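Local atomic coordinates of uncharacterized protein (Streptococcus mutans, PDB entry 2QKP), a protein that is of unknown function but combines a hemerythrin-like domain with a C-terminal PAS domain, the part described here, consistent with a sensory role. Residues Met53-Arg57 with Leu124-Gln128. Numbering follows the deposited sequence.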
ATOM      1  N   MET A  53      -8.966   4.203  14.135  1.00 32.21           N
ATOM      2  CA  MET A  53      -7.636   3.654  13.879  1.00 29.30           C
ATOM      3  C   MET A  53      -7.234   2.595  14.905  1.00 29.60           C
ATOM      4  O   MET A  53      -7.559   2.692  16.108  1.00 29.87           O
ATOM      5  CB  MET A  53      -6.611   4.785  13.877  1.00 29.11           C
ATOM      6  CG  MET A  53      -6.695   5.744  12.672  1.00 28.37           C
ATOM      7  SD  MET A  53      -5.628   7.199  12.912  1.00 24.34           S
ATOM      8  CE  MET A  53      -4.057   6.462  12.361  1.00 28.75           C
ATOM      9  N   VAL A  54      -6.526   1.572  14.440  1.00 28.44           N
ATOM     10  CA  VAL A  54      -6.005   0.528  15.325  1.00 27.80           C
ATOM     11  C   VAL A  54      -4.988   1.179  16.267  1.00 27.97           C
ATOM     12  O   VAL A  54      -5.073   1.037  17.497  1.00 27.40           O
ATOM     13  CB  VAL A  54      -5.334  -0.631  14.517  1.00 27.81           C
ATOM     14  CG1 VAL A  54      -4.749  -1.686  15.438  1.00 27.42           C
ATOM     15  CG2 VAL A  54      -6.331  -1.256  13.515  1.00 29.03           C
ATOM     16  N   PHE A  55      -4.052   1.922  15.674  1.00 27.81           N
ATOM     17  CA  PHE A  55      -3.003   2.620  16.411  1.00 28.32           C
ATOM     18  C   PHE A  55      -3.211   4.093  16.155  1.00 28.37           C
ATOM     19  O   PHE A  55      -2.833   4.612  15.105  1.00 28.76           O
ATOM     20  CB  PHE A  55      -1.597   2.210  15.944  1.00 28.00           C
ATOM     21  CG  PHE A  55      -1.247   0.773  16.238  1.00 27.89           C
ATOM     22  CD1 PHE A  55      -1.600   0.183  17.450  1.00 28.82           C
ATOM     23  CD2 PHE A  55      -0.527   0.025  15.317  1.00 28.12           C
ATOM     24  CE1 PHE A  55      -1.267  -1.152  17.724  1.00 29.99           C
ATOM     25  CE2 PHE A  55      -0.179  -1.300  15.587  1.00 29.69           C
ATOM     26  CZ  PHE A  55      -0.555  -1.891  16.787  1.00 28.22           C
ATOM     27  N   LYS A  56      -3.830   4.757  17.120  1.00 28.87           N
ATOM     28  CA  LYS A  56      -4.180   6.151  16.959  1.00 29.55           C
ATOM     29  C   LYS A  56      -2.943   6.988  16.675  1.00 29.13           C
ATOM     30  O   LYS A  56      -1.927   6.854  17.358  1.00 28.01           O
ATOM     31  CB  LYS A  56      -4.862   6.673  18.208  1.00 30.77           C
ATOM     32  CG  LYS A  56      -6.233   7.200  17.938  1.00 34.16           C
ATOM     33  CD  LYS A  56      -7.219   6.081  18.159  1.00 39.83           C
ATOM     34  CE  LYS A  56      -8.349   6.136  17.158  1.00 41.96           C
ATOM     35  NZ  LYS A  56      -9.005   4.809  17.056  1.00 44.31           N
ATOM     36  N   ARG A  57      -3.035   7.819  15.642  1.00 28.23           N
ATOM     37  CA  ARG A  57      -2.027   8.835  15.380  1.00 28.83           C
ATOM     38  C   ARG A  57      -2.784  10.148  15.304  1.00 29.32           C
ATOM     39  O   ARG A  57      -3.962  10.167  14.929  1.00 29.73           O
ATOM     40  CB  ARG A  57      -1.302   8.585  14.050  1.00 28.78           C
ATOM     41  CG  ARG A  57      -0.810   7.156  13.828  1.00 28.57           C
ATOM     42  CD  ARG A  57       0.353   6.796  14.725  1.00 30.41           C
ATOM     43  NE  ARG A  57       0.794   5.425  14.455  1.00 33.19           N
ATOM     44  CZ  ARG A  57       1.310   4.587  15.355  1.00 34.05           C
ATOM     45  NH1 ARG A  57       1.462   4.944  16.624  1.00 32.99           N
ATOM     46  NH2 ARG A  57       1.679   3.373  14.971  1.00 33.42           N
ATOM     47  N   LEU A 124       8.931   1.729   7.547  1.00 13.94           N
ATOM     48  CA  LEU A 124       7.541   1.777   7.082  1.00 14.57           C
ATOM     49  C   LEU A 124       6.724   0.832   7.960  1.00 14.90           C
ATOM     50  O   LEU A 124       7.047  -0.357   8.025  1.00 15.26           O
ATOM     51  CB  LEU A 124       7.495   1.332   5.606  1.00 14.79           C
ATOM     52  CG  LEU A 124       6.136   1.011   4.982  1.00 15.76           C
ATOM     53  CD1 LEU A 124       5.259   2.257   5.004  1.00 17.67           C
ATOM     54  CD2 LEU A 124       6.320   0.499   3.582  1.00 14.94           C
ATOM     55  N   GLU A 125       5.679   1.339   8.624  1.00 14.12           N
ATOM     56  CA  GLU A 125       4.768   0.482   9.388  1.00 16.13           C
ATOM     57  C   GLU A 125       3.425   0.426   8.669  1.00 16.09           C
ATOM     58  O   GLU A 125       2.899   1.468   8.255  1.00 15.27           O
ATOM     59  CB  GLU A 125       4.584   1.015  10.815  1.00 16.34           C
ATOM     60  CG  GLU A 125       3.618   0.163  11.667  1.00 19.23           C
ATOM     61  CD  GLU A 125       3.454   0.660  13.100  1.00 21.90           C
ATOM     62  OE1 GLU A 125       4.079   1.681  13.473  1.00 27.83           O
ATOM     63  OE2 GLU A 125       2.706   0.002  13.848  1.00 28.62           O
ATOM     64  N   TYR A 126       2.897  -0.777   8.472  1.00 16.02           N
ATOM     65  CA  TYR A 126       1.570  -0.906   7.895  1.00 15.06           C
ATOM     66  C   TYR A 126       0.757  -1.956   8.640  1.00 16.25           C
ATOM     67  O   TYR A 126       1.273  -3.045   9.038  1.00 14.91           O
ATOM     68  CB  TYR A 126       1.624  -1.155   6.375  1.00 16.15           C
ATOM     69  CG  TYR A 126       2.536  -2.266   5.880  1.00 14.24           C
ATOM     70  CD1 TYR A 126       2.027  -3.547   5.636  1.00 16.03           C
ATOM     71  CD2 TYR A 126       3.893  -2.033   5.622  1.00 15.08           C
ATOM     72  CE1 TYR A 126       2.838  -4.552   5.147  1.00 17.65           C
ATOM     73  CE2 TYR A 126       4.722  -3.032   5.134  1.00 16.49           C
ATOM     74  CZ  TYR A 126       4.170  -4.293   4.894  1.00 18.19           C
ATOM     75  OH  TYR A 126       4.968  -5.311   4.435  1.00 18.04           O
ATOM     76  N   VAL A 127      -0.497  -1.593   8.878  1.00 15.97           N
ATOM     77  CA  VAL A 127      -1.385  -2.383   9.707  1.00 15.89           C
ATOM     78  C   VAL A 127      -2.582  -2.802   8.848  1.00 15.38           C
ATOM     79  O   VAL A 127      -3.194  -1.966   8.172  1.00 15.10           O
ATOM     80  CB  VAL A 127      -1.889  -1.558  10.918  1.00 16.78           C
ATOM     81  CG1 VAL A 127      -2.798  -2.374  11.744  1.00 18.34           C
ATOM     82  CG2 VAL A 127      -0.719  -0.998  11.768  1.00 17.31           C
ATOM     83  N   GLN A 128      -2.930  -4.088   8.914  1.00 15.36           N
ATOM     84  CA  GLN A 128      -4.048  -4.596   8.117  1.00 16.17           C
ATOM     85  C   GLN A 128      -5.005  -5.413   8.972  1.00 16.58           C
ATOM     86  O   GLN A 128      -4.595  -6.111   9.895  1.00 17.03           O
ATOM     87  CB  GLN A 128      -3.524  -5.476   6.998  1.00 14.47           C
ATOM     88  CG  GLN A 128      -4.591  -5.832   5.897  1.00 15.56           C
ATOM     89  CD  GLN A 128      -3.952  -6.567   4.730  1.00 15.87           C
ATOM     90  OE1 GLN A 128      -2.777  -6.958   4.793  1.00 17.34           O
ATOM     91  NE2 GLN A 128      -4.716  -6.769   3.670  1.00 18.50           N
TER
HETATM   92  O   HOH W   1       3.245   0.891  16.328  1.00 45.24           O
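Residues 53-57 form an irregular loop that passes over one face of strand segment 124-128; the backbones come closest at V54 and V127, whose CA atoms are 7.8 Å apart, too far for main-chain pairing, so side chains and one water bridge the gap. E125 and V127, alternate residues of the extended strand, both point toward the loop. V127 is the apolar centre: its CG1 lies 4.1 Å from CG2 of V54, and its CG2 3.7 Å from CD2 of F55. The same CD2 of F55 lies 3.6 Å from OE2 of E125, the ring lying beside the carboxylate. The fully extended E125 side chain forms a salt bridge with R57, NH2 to OE1 at 3.3 Å, and water 1 reinforces it, accepting from R57 NH2 (3.2 Å) and donating to E125 OE2 (2.7 Å). Within the loop, K56 NZ donates a hydrogen bond to M53 O at 2.7 Å. The arrangement is that of a PAS fold, in which the segment between strand 41-44 and helix 72-86 covers one face of the antiparallel sheet. The carboxylate of E31 in strand 31-36 accepts a hydrogen bond from the V54 amide, while on the sheet's other face L124 and Y126 pack against I24 and P29 of the second subunit.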